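Local coordinates for protein chitinase A (Cycas revoluta, PDB 4R5E) that probably hydrolyses chitin as a class V plant chitinase of glycoside hydrolase family 18, and here holds an allosamizoline group in its barrel, at residues Ala4-Phe9 against Leu27-Tyr32; Asp116-Tyr121 against Thr157-Phe162; Asp185-Met190 against Glu232-Gly237. All coordinates share one frame; numbering follows the deposited sequence.

Interaction 1. Residues Ala4-Phe9 against Leu27-Tyr32; sequences ALKVGF and LFTHLY. With AMI (allosamizoline), chain E.
F9 and Y32 make the tight end of this contact, their rings side by side and pointing the same way. F9 CE2 comes within 3.3 Å of Y32 CD2, with planes at 36° and centroids 4.3 Å apart, an oblique pairing. With CG anti to its carbonyl carbon (chi1 -74°), F9 offers one face to Y32 and the other to C9 of allosamizoline. V7 CG1 comes obliquely to Y32 CE1 at 3.3 Å, so V7, F9 and Y32 fill the same side of strands 5-11 and 30-36, parallel neighbours in the family 18 TIM barrel. On the other side, F28 and L31 crowd against G8, where a CB would lie too close to F28 CE1.

The 4-6 end is looser and partly exposed, and the K6 chain runs out to S343. K6 N donates to T29 OG1 (2.8 Å, 165°), while K6 O accepts T29 N in its carbonyl plane at 2.8 Å and H30 N from above that plane at 3.3 Å. T29 OG1 is also hydrogen-bonded to H30 ND1. Parallel backbone bonds continue toward F9 (G8 N to H30 O, Y32 N to G8 O). The T29 hydroxyl and doubled K6 carbonyl add bonds at the 4-6 end, whereas the face of F9, backed by Y32, meets the ligand.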
loop_
_atom_site.group_PDB
_atom_site.type_symbol
_atom_site.label_atom_id
_atom_site.label_comp_id
_atom_site.label_asym_id
_atom_site.label_seq_id
_atom_site.Cartn_x
_atom_site.Cartn_y
_atom_site.Cartn_z
ATOM N N ALA A 4 -3.450 16.839 5.477
ATOM C CA ALA A 4 -2.305 15.904 5.241
ATOM C C ALA A 4 -2.644 14.479 5.679
ATOM O O ALA A 4 -2.873 14.225 6.859
ATOM C CB ALA A 4 -1.067 16.395 5.969
ATOM N N LEU A 5 -2.676 13.558 4.719
ATOM C CA LEU A 5 -3.026 12.169 4.985
ATOM C C LEU A 5 -1.772 11.392 5.385
ATOM O O LEU A 5 -0.801 11.339 4.631
ATOM C CB LEU A 5 -3.680 11.546 3.750
ATOM C CG LEU A 5 -4.974 12.222 3.270
ATOM C CD1 LEU A 5 -5.317 11.772 1.858
ATOM C CD2 LEU A 5 -6.124 11.936 4.216
ATOM N N LYS A 6 -1.800 10.814 6.585
ATOM C CA LYS A 6 -0.694 10.010 7.100
ATOM C C LYS A 6 -1.254 8.618 7.327
ATOM O O LYS A 6 -1.922 8.366 8.333
ATOM C CB LYS A 6 -0.153 10.613 8.398
ATOM C CG LYS A 6 0.266 12.072 8.259
ATOM C CD LYS A 6 0.827 12.622 9.561
ATOM C CE LYS A 6 1.486 13.976 9.337
ATOM N NZ LYS A 6 1.796 14.710 10.594
ATOM N N VAL A 7 -1.009 7.725 6.372
ATOM C CA VAL A 7 -1.743 6.464 6.277
ATOM C C VAL A 7 -0.847 5.282 6.656
ATOM O O VAL A 7 0.320 5.226 6.274
ATOM C CB VAL A 7 -2.302 6.275 4.845
ATOM C CG1 VAL A 7 -3.006 4.930 4.689
ATOM C CG2 VAL A 7 -3.242 7.416 4.477
ATOM N N GLY A 8 -1.401 4.332 7.402
ATOM C CA GLY A 8 -0.685 3.099 7.739
ATOM C C GLY A 8 -1.568 1.893 7.503
ATOM O O GLY A 8 -2.757 1.934 7.799
ATOM N N PHE A 9 -0.983 0.817 6.973
ATOM C CA PHE A 9 -1.673 -0.465 6.805
ATOM C C PHE A 9 -1.216 -1.458 7.862
ATOM O O PHE A 9 -0.013 -1.692 8.021
ATOM C CB PHE A 9 -1.385 -1.057 5.421
ATOM C CG PHE A 9 -2.110 -0.367 4.306
ATOM C CD1 PHE A 9 -1.614 0.813 3.764
ATOM C CD2 PHE A 9 -3.293 -0.896 3.795
ATOM C CE1 PHE A 9 -2.286 1.457 2.740
ATOM C CE2 PHE A 9 -3.965 -0.256 2.768
ATOM C CZ PHE A 9 -3.455 0.916 2.234
ATOM N N LEU A 27 0.950 8.826 15.097
ATOM C CA LEU A 27 1.729 9.172 13.917
ATOM C C LEU A 27 0.924 9.038 12.621
ATOM O O LEU A 27 1.477 9.182 11.530
ATOM C CB LEU A 27 2.984 8.291 13.862
ATOM C CG LEU A 27 3.869 8.345 15.115
ATOM C CD1 LEU A 27 5.036 7.373 15.005
ATOM C CD2 LEU A 27 4.356 9.762 15.384
ATOM N N PHE A 28 -0.375 8.775 12.742
ATOM C CA PHE A 28 -1.239 8.529 11.588
ATOM C C PHE A 28 -2.535 9.315 11.665
ATOM O O PHE A 28 -2.998 9.653 12.752
ATOM C CB PHE A 28 -1.555 7.034 11.496
ATOM C CG PHE A 28 -0.336 6.183 11.293
ATOM C CD1 PHE A 28 0.202 6.009 10.028
ATOM C CD2 PHE A 28 0.294 5.573 12.375
ATOM C CE1 PHE A 28 1.334 5.240 9.839
ATOM C CE2 PHE A 28 1.430 4.799 12.187
ATOM C CZ PHE A 28 1.948 4.633 10.921
ATOM N N THR A 29 -3.115 9.596 10.499
ATOM C CA THR A 29 -4.481 10.104 10.411
ATOM C C THR A 29 -5.471 8.988 10.061
ATOM O O THR A 29 -6.649 9.069 10.414
ATOM C CB THR A 29 -4.597 11.219 9.358
ATOM O OG1 THR A 29 -4.226 10.713 8.073
ATOM C CG2 THR A 29 -3.702 12.392 9.715
ATOM N N HIS A 30 -5.000 7.954 9.360
ATOM C CA HIS A 30 -5.858 6.864 8.894
ATOM C C HIS A 30 -5.106 5.550 8.983
ATOM O O HIS A 30 -3.950 5.459 8.552
ATOM C CB HIS A 30 -6.310 7.100 7.451
ATOM C CG HIS A 30 -7.132 8.338 7.279
ATOM N ND1 HIS A 30 -6.574 9.596 7.229
ATOM C CD2 HIS A 30 -8.471 8.514 7.185
ATOM C CE1 HIS A 30 -7.532 10.495 7.101
ATOM N NE2 HIS A 30 -8.694 9.865 7.072
ATOM N N LEU A 31 -5.758 4.545 9.559
ATOM C CA LEU A 31 -5.162 3.218 9.700
ATOM C C LEU A 31 -6.077 2.201 9.050
ATOM O O LEU A 31 -7.282 2.187 9.300
ATOM C CB LEU A 31 -4.927 2.870 11.168
ATOM C CG LEU A 31 -3.742 3.585 11.815
ATOM C CD1 LEU A 31 -3.821 3.528 13.326
ATOM C CD2 LEU A 31 -2.426 3.018 11.311
ATOM N N TYR A 32 -5.487 1.352 8.217
ATOM C CA TYR A 32 -6.222 0.369 7.440
ATOM C C TYR A 32 -6.040 -1.019 8.026
ATOM O O TYR A 32 -4.920 -1.401 8.391
ATOM C CB TYR A 32 -5.699 0.312 6.012
ATOM C CG TYR A 32 -6.090 1.446 5.080
ATOM C CD1 TYR A 32 -5.785 2.775 5.374
ATOM C CD2 TYR A 32 -6.707 1.176 3.870
ATOM C CE1 TYR A 32 -6.115 3.797 4.493
ATOM C CE2 TYR A 32 -7.012 2.187 2.987
ATOM C CZ TYR A 32 -6.726 3.482 3.300
ATOM O OH TYR A 32 -7.058 4.454 2.378
HETATM C C1 AMI E . 1.026 -4.506 -1.304
HETATM C C2 AMI E . -0.221 -5.385 -1.286
HETATM C C3 AMI E . 0.016 -6.454 -0.229
HETATM C C4 AMI E . 1.544 -6.607 -0.250
HETATM C C5 AMI E . 2.029 -5.165 -0.372
HETATM C C6 AMI E . 3.489 -4.932 -0.772
HETATM C C7 AMI E . -0.764 -3.305 -0.634
HETATM C C8 AMI E . -2.869 -2.194 -0.102
HETATM C C9 AMI E . -0.740 -0.957 0.008
HETATM N N2 AMI E . -1.258 -4.439 -0.883
HETATM N N7 AMI E . -1.420 -2.222 -0.261
HETATM O O3 AMI E . -0.715 -7.653 -0.519
HETATM O O4 AMI E . 2.054 -7.240 0.924
HETATM O O6 AMI E . 3.791 -5.518 -2.034
HETATM O O7 AMI E . 0.661 -3.244 -0.767
#

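Interaction 2. Residues Asp116-Tyr121 against Thr157-Phe162; sequences DLDYEY and TEAVYF. With AMI (allosamizoline), chain E.
The Y121 ring takes E120 CB over the centre of one face and is met by Y161 in an edge-to-face pair, the edge of Y161 turned toward the face of Y121. Planes at 75° and centroids 5.2 Å apart define the geometry. Y161 in turn has F162 CD1 over one face, toward the rim.

Deeper in, the strands pair in parallel through L117 N to T157 O and A159 N to L117 O. T157 OG1 donates to D116 OD1 at 2.6 Å, on the anti side and 30° out of the carboxylate plane; D116 CG, anti to the backbone N (chi1 177°), brings OD1 across to T157 while OD2 is held by S74. Shortening D116 to alanine is likely to leave the hydroxyls of T157 and S74 without the carboxylate that joins them. D116, D118 and E120 form the DxDxE motif, whose glutamate is the acid in family 18; D118 OD2 is 2.7 Å from allosamizoline N2 and E120 OE2 3.2 Å from its C2. Water 1 accepts from Y119 N and is hydrogen-bonded to L117 O and A159 O, bridging the strands where they part.

Helix 125-149 joins strands 114-119 and 155-161, covering L117 and E158 through F131; strand 186-190 packs against D116 and T157.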
loop_
_atom_site.group_PDB
_atom_site.type_symbol
_atom_site.label_atom_id
_atom_site.label_comp_id
_atom_site.label_asym_id
_atom_site.label_seq_id
_atom_site.Cartn_x
_atom_site.Cartn_y
_atom_site.Cartn_z
ATOM N N ASP A 116 -11.666 0.179 1.340
ATOM C CA ASP A 116 -10.565 0.253 0.395
ATOM C C ASP A 116 -10.584 -0.999 -0.462
ATOM O O ASP A 116 -10.922 -2.080 0.020
ATOM C CB ASP A 116 -9.251 0.380 1.159
ATOM C CG ASP A 116 -8.032 0.386 0.255
ATOM O OD1 ASP A 116 -7.853 1.353 -0.518
ATOM O OD2 ASP A 116 -7.225 -0.559 0.349
ATOM N N LEU A 117 -10.262 -0.832 -1.740
ATOM C CA LEU A 117 -10.146 -1.958 -2.663
ATOM C C LEU A 117 -8.688 -2.154 -3.034
ATOM O O LEU A 117 -8.046 -1.226 -3.527
ATOM C CB LEU A 117 -10.948 -1.685 -3.930
ATOM C CG LEU A 117 -12.424 -1.351 -3.715
ATOM C CD1 LEU A 117 -13.056 -1.007 -5.052
ATOM C CD2 LEU A 117 -13.182 -2.474 -3.018
ATOM N N ASP A 118 -8.168 -3.355 -2.786
ATOM C CA ASP A 118 -6.817 -3.714 -3.210
ATOM C C ASP A 118 -6.879 -4.812 -4.271
ATOM O O ASP A 118 -6.892 -6.005 -3.958
ATOM C CB ASP A 118 -5.975 -4.132 -2.000
ATOM C CG ASP A 118 -4.520 -4.409 -2.357
ATOM O OD1 ASP A 118 -4.077 -4.044 -3.470
ATOM O OD2 ASP A 118 -3.826 -5.015 -1.509
ATOM N N TYR A 119 -6.908 -4.365 -5.525
ATOM C CA TYR A 119 -7.070 -5.202 -6.703
ATOM C C TYR A 119 -5.861 -4.959 -7.601
ATOM O O TYR A 119 -5.718 -3.883 -8.180
ATOM C CB TYR A 119 -8.367 -4.816 -7.422
ATOM C CG TYR A 119 -8.661 -5.514 -8.739
ATOM C CD1 TYR A 119 -8.039 -6.708 -9.096
ATOM C CD2 TYR A 119 -9.611 -4.989 -9.612
ATOM C CE1 TYR A 119 -8.336 -7.338 -10.295
ATOM C CE2 TYR A 119 -9.920 -5.610 -10.806
ATOM C CZ TYR A 119 -9.276 -6.782 -11.148
ATOM O OH TYR A 119 -9.578 -7.407 -12.336
ATOM N N GLU A 120 -4.991 -5.959 -7.697
ATOM C CA GLU A 120 -3.717 -5.820 -8.400
ATOM C C GLU A 120 -3.640 -6.818 -9.562
ATOM O O GLU A 120 -3.189 -7.945 -9.368
ATOM C CB GLU A 120 -2.569 -6.019 -7.402
ATOM C CG GLU A 120 -2.668 -5.077 -6.206
ATOM C CD GLU A 120 -1.542 -5.222 -5.198
ATOM O OE1 GLU A 120 -0.446 -5.687 -5.583
ATOM O OE2 GLU A 120 -1.748 -4.859 -4.020
ATOM N N TYR A 121 -4.078 -6.450 -10.772
ATOM C CA TYR A 121 -4.547 -5.112 -11.157
ATOM C C TYR A 121 -5.710 -5.228 -12.116
ATOM O O TYR A 121 -5.902 -6.282 -12.728
ATOM C CB TYR A 121 -3.430 -4.344 -11.866
ATOM C CG TYR A 121 -2.172 -4.298 -11.068
ATOM C CD1 TYR A 121 -1.968 -3.311 -10.115
ATOM C CD2 TYR A 121 -1.198 -5.271 -11.237
ATOM C CE1 TYR A 121 -0.812 -3.282 -9.356
ATOM C CE2 TYR A 121 -0.043 -5.250 -10.491
ATOM C CZ TYR A 121 0.144 -4.258 -9.556
ATOM O OH TYR A 121 1.305 -4.260 -8.827
ATOM N N THR A 157 -11.358 4.335 -0.932
ATOM C CA THR A 157 -10.044 4.443 -1.561
ATOM C C THR A 157 -9.727 3.161 -2.313
ATOM O O THR A 157 -10.464 2.168 -2.219
ATOM C CB THR A 157 -8.930 4.754 -0.533
ATOM O OG1 THR A 157 -8.748 3.647 0.368
ATOM C CG2 THR A 157 -9.283 5.976 0.269
ATOM N N GLU A 158 -8.648 3.193 -3.084
ATOM C CA GLU A 158 -8.140 1.989 -3.709
ATOM C C GLU A 158 -6.632 2.065 -3.866
ATOM O O GLU A 158 -6.044 3.146 -3.966
ATOM C CB GLU A 158 -8.810 1.731 -5.066
ATOM C CG GLU A 158 -8.261 2.577 -6.206
ATOM C CD GLU A 158 -9.000 2.391 -7.516
ATOM O OE1 GLU A 158 -8.364 2.609 -8.570
ATOM O OE2 GLU A 158 -10.203 2.055 -7.496
ATOM N N ALA A 159 -6.020 0.891 -3.867
ATOM C CA ALA A 159 -4.634 0.748 -4.233
ATOM C C ALA A 159 -4.482 0.868 -5.743
ATOM O O ALA A 159 -5.289 0.320 -6.498
ATOM C CB ALA A 159 -4.113 -0.599 -3.760
ATOM N N VAL A 160 -3.440 1.576 -6.174
ATOM C CA VAL A 160 -3.090 1.646 -7.587
ATOM C C VAL A 160 -1.619 1.310 -7.821
ATOM O O VAL A 160 -0.755 1.514 -6.956
ATOM C CB VAL A 160 -3.434 3.015 -8.236
ATOM C CG1 VAL A 160 -4.934 3.291 -8.174
ATOM C CG2 VAL A 160 -2.643 4.161 -7.616
ATOM N N TYR A 161 -1.365 0.775 -9.010
ATOM C CA TYR A 161 -0.022 0.603 -9.551
ATOM C C TYR A 161 0.741 1.927 -9.478
ATOM O O TYR A 161 0.139 3.004 -9.433
ATOM C CB TYR A 161 -0.148 0.112 -10.997
ATOM C CG TYR A 161 1.130 -0.366 -11.632
ATOM C CD1 TYR A 161 1.867 -1.389 -11.061
ATOM C CD2 TYR A 161 1.588 0.189 -12.820
ATOM C CE1 TYR A 161 3.043 -1.832 -11.642
ATOM C CE2 TYR A 161 2.755 -0.250 -13.413
ATOM C CZ TYR A 161 3.476 -1.261 -12.820
ATOM O OH TYR A 161 4.638 -1.708 -13.400
ATOM N N PHE A 162 2.070 1.858 -9.462
ATOM C CA PHE A 162 2.874 3.073 -9.334
ATOM C C PHE A 162 2.634 4.060 -10.473
ATOM O O PHE A 162 2.826 5.262 -10.297
ATOM C CB PHE A 162 4.368 2.738 -9.222
ATOM C CG PHE A 162 5.093 2.661 -10.543
ATOM C CD1 PHE A 162 5.009 1.525 -11.334
ATOM C CD2 PHE A 162 5.902 3.708 -10.967
ATOM C CE1 PHE A 162 5.688 1.444 -12.543
ATOM C CE2 PHE A 162 6.581 3.636 -12.172
ATOM C CZ PHE A 162 6.479 2.502 -12.960
HETATM C C1 AMI E . 1.026 -4.506 -1.304
HETATM C C2 AMI E . -0.221 -5.385 -1.286
HETATM C C3 AMI E . 0.016 -6.454 -0.229
HETATM C C4 AMI E . 1.544 -6.607 -0.250
HETATM C C5 AMI E . 2.029 -5.165 -0.372
HETATM C C6 AMI E . 3.489 -4.932 -0.772
HETATM C C7 AMI E . -0.764 -3.305 -0.634
HETATM C C8 AMI E . -2.869 -2.194 -0.102
HETATM C C9 AMI E . -0.740 -0.957 0.008
HETATM N N2 AMI E . -1.258 -4.439 -0.883
HETATM N N7 AMI E . -1.420 -2.222 -0.261
HETATM O O3 AMI E . -0.715 -7.653 -0.519
HETATM O O4 AMI E . 2.054 -7.240 0.924
HETATM O O6 AMI E . 3.791 -5.518 -2.034
HETATM O O7 AMI E . 0.661 -3.244 -0.767
HETATM O O HOH W 1 -7.310 -1.595 -6.205
HETATM O O HOH W 2 -5.323 -1.195 -8.844
#

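Interaction 3. Residues Asp185-Met190 against Glu232-Gly237; sequences DWVNVM and EKLVLG. With AMI (allosamizoline), chain E.
W186 and V235 cross obliquely, V235 CG2 sitting over one indole face, 3.3 Å from W186 CD1. The first torsion of W186 (chi1 69°), with CG between its backbone N and carbonyl carbon, lays the indole over that methyl. The indole N-H turns toward its own strand: W186 NE1 donates to N188 OD1 at 3.0 Å, the oxygen lying in the ring plane but the donor above the amide carbonyl plane, and the angle at hydrogen is a bent 130°. N188 runs alongside V235, pointing the same way, with OD1 3.7 Å from V235 CG1.

On the other side of the strands, V187 and L234 lie side by side, whereas V189 approaches L234 at a slant. L234 CD2 consequently meets both V187 CG2 and V189 CG2, each at 3.8 Å. At the outer end, K233 CD packs on D185 O, and K233 NZ is held by L184 O and A181 O.

Four backbone bonds, among them V187 N to K233 O at 2.8 Å, join the strands in parallel at 26°. M190 SD, 3.7 Å from allosamizoline O7, places the strand end at the ligand site. Neighbouring parallel strands of this kind build the TIM barrel of family 18, here with W186, N188 and V235 on one side and V187, V189 and L234 on the other.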
loop_
_atom_site.group_PDB
_atom_site.type_symbol
_atom_site.label_atom_id
_atom_site.label_comp_id
_atom_site.label_asym_id
_atom_site.label_seq_id
_atom_site.Cartn_x
_atom_site.Cartn_y
_atom_site.Cartn_z
ATOM N N ASP A 185 -12.065 9.060 -2.466
ATOM C CA ASP A 185 -11.458 10.107 -1.657
ATOM C C ASP A 185 -9.974 10.264 -1.953
ATOM O O ASP A 185 -9.465 11.381 -1.954
ATOM C CB ASP A 185 -11.726 9.832 -0.190
ATOM C CG ASP A 185 -13.184 9.925 0.122
ATOM O OD1 ASP A 185 -13.683 11.067 0.223
ATOM O OD2 ASP A 185 -13.845 8.878 0.212
ATOM N N TRP A 186 -9.293 9.150 -2.215
ATOM C CA TRP A 186 -7.918 9.170 -2.714
ATOM C C TRP A 186 -7.521 7.790 -3.182
ATOM O O TRP A 186 -8.261 6.830 -2.981
ATOM C CB TRP A 186 -6.929 9.674 -1.655
ATOM C CG TRP A 186 -6.693 8.781 -0.461
ATOM C CD1 TRP A 186 -5.784 7.763 -0.359
ATOM C CD2 TRP A 186 -7.325 8.879 0.820
ATOM N NE1 TRP A 186 -5.836 7.203 0.896
ATOM C CE2 TRP A 186 -6.763 7.878 1.645
ATOM C CE3 TRP A 186 -8.310 9.713 1.352
ATOM C CZ2 TRP A 186 -7.174 7.684 2.968
ATOM C CZ3 TRP A 186 -8.714 9.519 2.660
ATOM C CH2 TRP A 186 -8.146 8.512 3.455
ATOM N N VAL A 187 -6.348 7.705 -3.804
ATOM C CA VAL A 187 -5.748 6.430 -4.159
ATOM C C VAL A 187 -4.393 6.290 -3.476
ATOM O O VAL A 187 -3.677 7.269 -3.264
ATOM C CB VAL A 187 -5.609 6.235 -5.683
ATOM C CG1 VAL A 187 -6.986 6.246 -6.321
ATOM C CG2 VAL A 187 -4.709 7.291 -6.318
ATOM N N ASN A 188 -4.077 5.053 -3.127
ATOM C CA ASN A 188 -2.825 4.700 -2.492
ATOM C C ASN A 188 -1.884 4.166 -3.563
ATOM O O ASN A 188 -2.062 3.058 -4.067
ATOM C CB ASN A 188 -3.095 3.681 -1.387
ATOM C CG ASN A 188 -3.923 4.265 -0.262
ATOM O OD1 ASN A 188 -3.634 5.352 0.234
ATOM N ND2 ASN A 188 -4.962 3.550 0.144
ATOM N N VAL A 189 -0.909 4.993 -3.933
ATOM C CA VAL A 189 0.005 4.705 -5.039
ATOM C C VAL A 189 1.130 3.804 -4.541
ATOM O O VAL A 189 1.914 4.217 -3.684
ATOM C CB VAL A 189 0.607 6.005 -5.629
ATOM C CG1 VAL A 189 1.534 5.696 -6.800
ATOM C CG2 VAL A 189 -0.499 6.964 -6.059
ATOM N N MET A 190 1.209 2.592 -5.088
ATOM C CA MET A 190 2.166 1.592 -4.617
ATOM C C MET A 190 3.495 1.821 -5.321
ATOM O O MET A 190 3.884 1.087 -6.235
ATOM C CB MET A 190 1.618 0.178 -4.818
ATOM C CG MET A 190 0.447 -0.103 -3.878
ATOM S SD MET A 190 -0.282 -1.740 -3.985
ATOM C CE MET A 190 -0.947 -1.681 -5.641
ATOM N N GLU A 232 -4.038 16.217 -4.711
ATOM C CA GLU A 232 -4.487 15.861 -3.364
ATOM C C GLU A 232 -5.144 14.470 -3.291
ATOM O O GLU A 232 -5.309 13.925 -2.200
ATOM C CB GLU A 232 -5.407 16.952 -2.778
ATOM C CG GLU A 232 -6.841 16.991 -3.305
ATOM C CD GLU A 232 -6.996 17.652 -4.670
ATOM O OE1 GLU A 232 -8.132 17.647 -5.187
ATOM O OE2 GLU A 232 -6.004 18.176 -5.230
ATOM N N LYS A 233 -5.510 13.905 -4.442
ATOM C CA LYS A 233 -6.068 12.548 -4.510
ATOM C C LYS A 233 -4.990 11.454 -4.534
ATOM O O LYS A 233 -5.327 10.267 -4.519
ATOM C CB LYS A 233 -6.953 12.389 -5.755
ATOM C CG LYS A 233 -8.150 13.321 -5.834
ATOM C CD LYS A 233 -9.307 12.810 -4.999
ATOM C CE LYS A 233 -10.523 13.704 -5.131
ATOM N NZ LYS A 233 -11.672 13.162 -4.364
ATOM N N LEU A 234 -3.715 11.836 -4.601
ATOM C CA LEU A 234 -2.616 10.872 -4.601
ATOM C C LEU A 234 -1.956 10.775 -3.231
ATOM O O LEU A 234 -1.567 11.779 -2.634
ATOM C CB LEU A 234 -1.560 11.266 -5.631
ATOM C CG LEU A 234 -2.022 11.321 -7.091
ATOM C CD1 LEU A 234 -0.926 11.946 -7.936
ATOM C CD2 LEU A 234 -2.379 9.932 -7.607
ATOM N N VAL A 235 -1.833 9.550 -2.737
ATOM C CA VAL A 235 -1.123 9.282 -1.492
ATOM C C VAL A 235 0.074 8.383 -1.819
ATOM O O VAL A 235 -0.087 7.280 -2.349
ATOM C CB VAL A 235 -2.071 8.664 -0.451
ATOM C CG1 VAL A 235 -1.306 8.177 0.774
ATOM C CG2 VAL A 235 -3.119 9.686 -0.039
ATOM N N LEU A 236 1.276 8.881 -1.529
ATOM C CA LEU A 236 2.512 8.197 -1.921
ATOM C C LEU A 236 2.861 7.032 -1.000
ATOM O O LEU A 236 3.076 7.218 0.193
ATOM C CB LEU A 236 3.676 9.187 -1.936
ATOM C CG LEU A 236 5.038 8.612 -2.323
ATOM C CD1 LEU A 236 5.058 8.168 -3.774
ATOM C CD2 LEU A 236 6.122 9.639 -2.047
ATOM N N GLY A 237 2.944 5.838 -1.570
ATOM C CA GLY A 237 3.309 4.659 -0.799
ATOM C C GLY A 237 4.792 4.586 -0.526
ATOM O O GLY A 237 5.600 4.901 -1.398
HETATM C C1 AMI E . 1.026 -4.506 -1.304
HETATM C C2 AMI E . -0.221 -5.385 -1.286
HETATM C C3 AMI E . 0.016 -6.454 -0.229
HETATM C C4 AMI E . 1.544 -6.607 -0.250
HETATM C C5 AMI E . 2.029 -5.165 -0.372
HETATM C C6 AMI E . 3.489 -4.932 -0.772
HETATM C C7 AMI E . -0.764 -3.305 -0.634
HETATM C C8 AMI E . -2.869 -2.194 -0.102
HETATM C C9 AMI E . -0.740 -0.957 0.008
HETATM N N2 AMI E . -1.258 -4.439 -0.883
HETATM N N7 AMI E . -1.420 -2.222 -0.261
HETATM O O3 AMI E . -0.715 -7.653 -0.519
HETATM O O4 AMI E . 2.054 -7.240 0.924
HETATM O O6 AMI E . 3.791 -5.518 -2.034
HETATM O O7 AMI E . 0.661 -3.244 -0.767
#

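In the fold
The three interactions are parallel strand pairs of one barrel, their centres 10 to 16 Å apart, and Y32 ties them together. Y32 OH lies 2.7 Å from T157 OG1 of interaction 2 and 3.2 Å from N188 ND2 of interaction 3, both probable hydrogen bonds. Interactions 2 and 3 adjoin directly, with E158 O and N188 N 2.9 Å apart, and E120 OE2 approaches M190 SD at 3.4 Å. Interactions 1 and 3 meet across the interior, where L5 CD1 packs 3.6 Å from V235 CG2. All three reach allosamizoline, through F9, D118 with E120, and M190; D193, Y192 and G78 add hydrogen bonds to it.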